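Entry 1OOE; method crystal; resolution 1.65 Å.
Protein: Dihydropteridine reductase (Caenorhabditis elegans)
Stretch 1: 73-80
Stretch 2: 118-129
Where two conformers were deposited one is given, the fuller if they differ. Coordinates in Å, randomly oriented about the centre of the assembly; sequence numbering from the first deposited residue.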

# COMPACT_ATOMS: atom_id res chain seq x y z
N VAL A 73 26.02 -4.62 -8.64
CA VAL A 73 26.10 -3.22 -8.24
C VAL A 73 26.30 -3.09 -6.73
O VAL A 73 25.92 -3.99 -5.97
N ASP A 74 26.88 -1.98 -6.31
CA ASP A 74 27.13 -1.72 -4.89
C ASP A 74 25.91 -1.11 -4.22
O ASP A 74 25.78 -1.15 -2.99
N GLY A 75 25.02 -0.55 -5.02
CA GLY A 75 23.82 0.04 -4.47
C GLY A 75 22.75 0.31 -5.51
O GLY A 75 23.04 0.48 -6.70
N VAL A 76 21.50 0.31 -5.05
CA VAL A 76 20.33 0.60 -5.88
C VAL A 76 19.62 1.70 -5.09
O VAL A 76 19.22 1.47 -3.95
N PHE A 77 19.50 2.88 -5.68
CA PHE A 77 18.86 4.00 -5.01
C PHE A 77 17.59 4.41 -5.75
O PHE A 77 17.66 4.84 -6.90
N CYS A 78 16.44 4.27 -5.10
CA CYS A 78 15.16 4.60 -5.72
C CYS A 78 14.56 5.87 -5.14
O CYS A 78 14.15 5.90 -3.97
N VAL A 79 14.50 6.92 -5.95
CA VAL A 79 13.95 8.21 -5.53
C VAL A 79 12.88 8.72 -6.51
O VAL A 79 12.59 9.91 -6.55
N ALA A 80 12.29 7.80 -7.27
CA ALA A 80 11.27 8.15 -8.25
C ALA A 80 9.90 8.46 -7.64
O ALA A 80 9.60 8.04 -6.53
N HIS A 118 20.72 -8.14 -8.83
CA HIS A 118 22.02 -7.54 -9.09
C HIS A 118 22.85 -6.95 -7.95
O HIS A 118 24.01 -6.61 -8.16
N LEU A 119 22.28 -6.81 -6.76
CA LEU A 119 23.03 -6.22 -5.65
C LEU A 119 24.06 -7.18 -5.05
O LEU A 119 23.76 -8.34 -4.77
N LYS A 120 25.29 -6.69 -4.87
CA LYS A 120 26.36 -7.50 -4.29
C LYS A 120 26.06 -7.81 -2.83
O LYS A 120 25.34 -7.06 -2.16
N PRO A 121 26.58 -8.93 -2.32
CA PRO A 121 26.31 -9.24 -0.92
C PRO A 121 26.90 -8.08 -0.11
O PRO A 121 27.99 -7.59 -0.43
N GLY A 122 26.17 -7.63 0.90
CA GLY A 122 26.65 -6.52 1.71
C GLY A 122 26.34 -5.16 1.10
O GLY A 122 26.70 -4.13 1.65
N GLY A 123 25.66 -5.15 -0.05
CA GLY A 123 25.33 -3.90 -0.71
C GLY A 123 24.19 -3.15 -0.06
O GLY A 123 23.64 -3.60 0.94
N LEU A 124 23.82 -2.01 -0.65
CA LEU A 124 22.75 -1.17 -0.11
C LEU A 124 21.60 -0.90 -1.07
O LEU A 124 21.80 -0.57 -2.23
N LEU A 125 20.37 -1.07 -0.56
CA LEU A 125 19.17 -0.75 -1.33
C LEU A 125 18.53 0.40 -0.55
O LEU A 125 18.29 0.28 0.65
N GLN A 126 18.30 1.52 -1.22
CA GLN A 126 17.66 2.66 -0.56
C GLN A 126 16.35 2.98 -1.26
O GLN A 126 16.28 3.02 -2.49
N LEU A 127 15.31 3.18 -0.46
CA LEU A 127 13.98 3.49 -0.97
C LEU A 127 13.55 4.83 -0.39
O LEU A 127 14.15 5.33 0.57
N THR A 128 12.50 5.40 -0.95
CA THR A 128 12.01 6.68 -0.46
C THR A 128 10.60 6.53 0.10
O THR A 128 9.68 6.14 -0.62
N GLY A 129 10.45 6.82 1.39
CA GLY A 129 9.15 6.72 2.03
C GLY A 129 8.51 8.09 2.12
O GLY A 129 8.63 8.89 1.20

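Two neighbouring parallel β-strands, pairing Gly75, Val76 and Phe77 with Leu124, Leu125 and Gln126, are zipped together by main-chain hydrogen bonds, with side chains packed over both faces of the sheet and a polar clasp near each end. The strand axes approach to 4.8 Å and diverge by 3°, and the ladder alternates: Leu124 N to Asp74 O (3.2 Å), Val76 N to Leu124 O (3.0 Å), Gln126 N to Val76 O (2.9 Å), Cys78 N to Gln126 O (2.9 Å). Val73 extends the pairing before the corner at Asp74, its N bonding His118 O (2.9 Å) and its O accepting from Lys120 N (3.0 Å).

Val73 (m), Val76 (t), Leu119 (t, p) and Leu125 (t, p) share one face. The end of Leu119 comes nearer the first stretch, so that CD1 lies 4.1 Å from Val73 CG2 and 4.4 Å from Val76 CG2; the same methyl sits 3.7 Å from Gly75 CA. Leu125 also bends inward, bringing CD1 to 3.8 Å from Val76 CB. Gly123 leaves room here: a CB on it would clash with Leu119 CD1.

The other face carries Phe77 (m), Leu124 (t, p) and Gln126. Phe77 CE1 lies 4.0 Å from Leu124 CD2, and the ring occupies the space beside Gly75, where a CB would collide with CE1. Gln126 has chi1 t but chi2 at -94°, between wells. Its OE1 approaches Phe77 CB (3.2 Å) and is buried without a polar partner, whereas NE2 makes a weak hydrogen bond to Leu127 O (3.0 Å) within its own strand and lies 3.8 Å from Val79 CG1.

At the start, Asp74 (m) and Lys120 (p, t, t, t) form a salt bridge, OD2 to NZ 2.9 Å. Although the CA-to-CB bond of Asp74 points away, its end comes nearer, and the extended lysine chain reaches the carboxylate; OD1 is satisfied elsewhere in the structure. Lys120 also begins the type II turn to Gly123, closed by Gly123 N to Lys120 O (2.9 Å).

At the far end Thr128 (m) points toward the first stretch and donates from OG1 to Cys78 O (2.8 Å). Thr128 N, 3.5 Å from Cys78 O, is poorly angled for a direct bond, and the ladder is not continued there. Water 1 instead bridges the gap, accepting from Thr128 N (2.9 Å) and donating weakly to Cys78 O (3.3 Å). Val79 (m) rests CG1 3.6 Å from Thr128 OG1, while Cys78 (t) places CB 4.1 Å from Leu127 CD2.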

# COMPACT_ATOMS: atom_id res chain seq x y z
CB VAL A 73 24.83 -2.44 -8.66
CG1 VAL A 73 24.68 -2.47 -10.18
CG2 VAL A 73 23.61 -3.03 -7.98
CB ASP A 74 28.33 -0.78 -4.73
CG ASP A 74 29.60 -1.36 -5.31
OD1 ASP A 74 29.76 -1.34 -6.55
OD2 ASP A 74 30.44 -1.86 -4.53
CB VAL A 76 19.41 -0.64 -6.02
CG1 VAL A 76 18.14 -0.27 -6.79
CG2 VAL A 76 20.15 -1.76 -6.74
CB PHE A 77 19.82 5.20 -4.95
CG PHE A 77 21.22 4.84 -4.51
CD1 PHE A 77 21.44 4.01 -3.41
CD2 PHE A 77 22.32 5.34 -5.20
CE1 PHE A 77 22.74 3.69 -3.00
CE2 PHE A 77 23.62 5.03 -4.80
CZ PHE A 77 23.83 4.21 -3.70
CB CYS A 78 14.18 3.44 -5.54
SG CYS A 78 12.62 3.65 -6.44
CB VAL A 79 15.07 9.27 -5.41
CG1 VAL A 79 16.00 8.90 -4.27
CG2 VAL A 79 15.85 9.37 -6.72
CB ALA A 80 11.14 7.03 -9.27
CB HIS A 118 21.84 -6.46 -10.15
CG HIS A 118 21.16 -6.95 -11.39
ND1 HIS A 118 21.77 -7.80 -12.29
CD2 HIS A 118 19.91 -6.74 -11.87
CE1 HIS A 118 20.93 -8.08 -13.27
NE2 HIS A 118 19.80 -7.45 -13.04
CB LEU A 119 22.06 -5.76 -4.56
CG LEU A 119 22.60 -4.90 -3.41
CD1 LEU A 119 23.07 -3.54 -3.92
CD2 LEU A 119 21.51 -4.73 -2.37
CB LYS A 120 27.69 -6.75 -4.35
CG LYS A 120 27.69 -5.49 -3.47
CD LYS A 120 29.09 -5.05 -3.04
CE LYS A 120 29.05 -3.73 -2.29
NZ LYS A 120 30.43 -3.26 -1.95
CB PRO A 121 27.07 -10.54 -0.70
CG PRO A 121 26.91 -11.21 -2.04
CD PRO A 121 27.21 -10.08 -3.00
CB LEU A 124 23.33 0.19 0.32
CG LEU A 124 22.33 1.29 0.70
CD1 LEU A 124 21.64 0.92 2.00
CD2 LEU A 124 23.06 2.62 0.84
CB LEU A 125 18.18 -1.92 -1.39
CG LEU A 125 16.76 -1.53 -1.85
CD1 LEU A 125 16.79 -1.10 -3.31
CD2 LEU A 125 15.82 -2.72 -1.66
CB GLN A 126 18.60 3.88 -0.60
CG GLN A 126 17.94 5.20 -0.19
CD GLN A 126 17.42 5.97 -1.39
OE1 GLN A 126 18.13 6.11 -2.39
NE2 GLN A 126 16.20 6.49 -1.30
CB LEU A 127 12.97 2.41 -0.58
CG LEU A 127 13.27 0.97 -1.00
CD1 LEU A 127 12.17 0.06 -0.46
CD2 LEU A 127 13.36 0.86 -2.52
CB THR A 128 12.01 7.72 -1.58
OG1 THR A 128 13.35 7.87 -2.09
CG2 THR A 128 11.54 9.07 -1.05
O HOH W 1 11.38 4.17 -3.31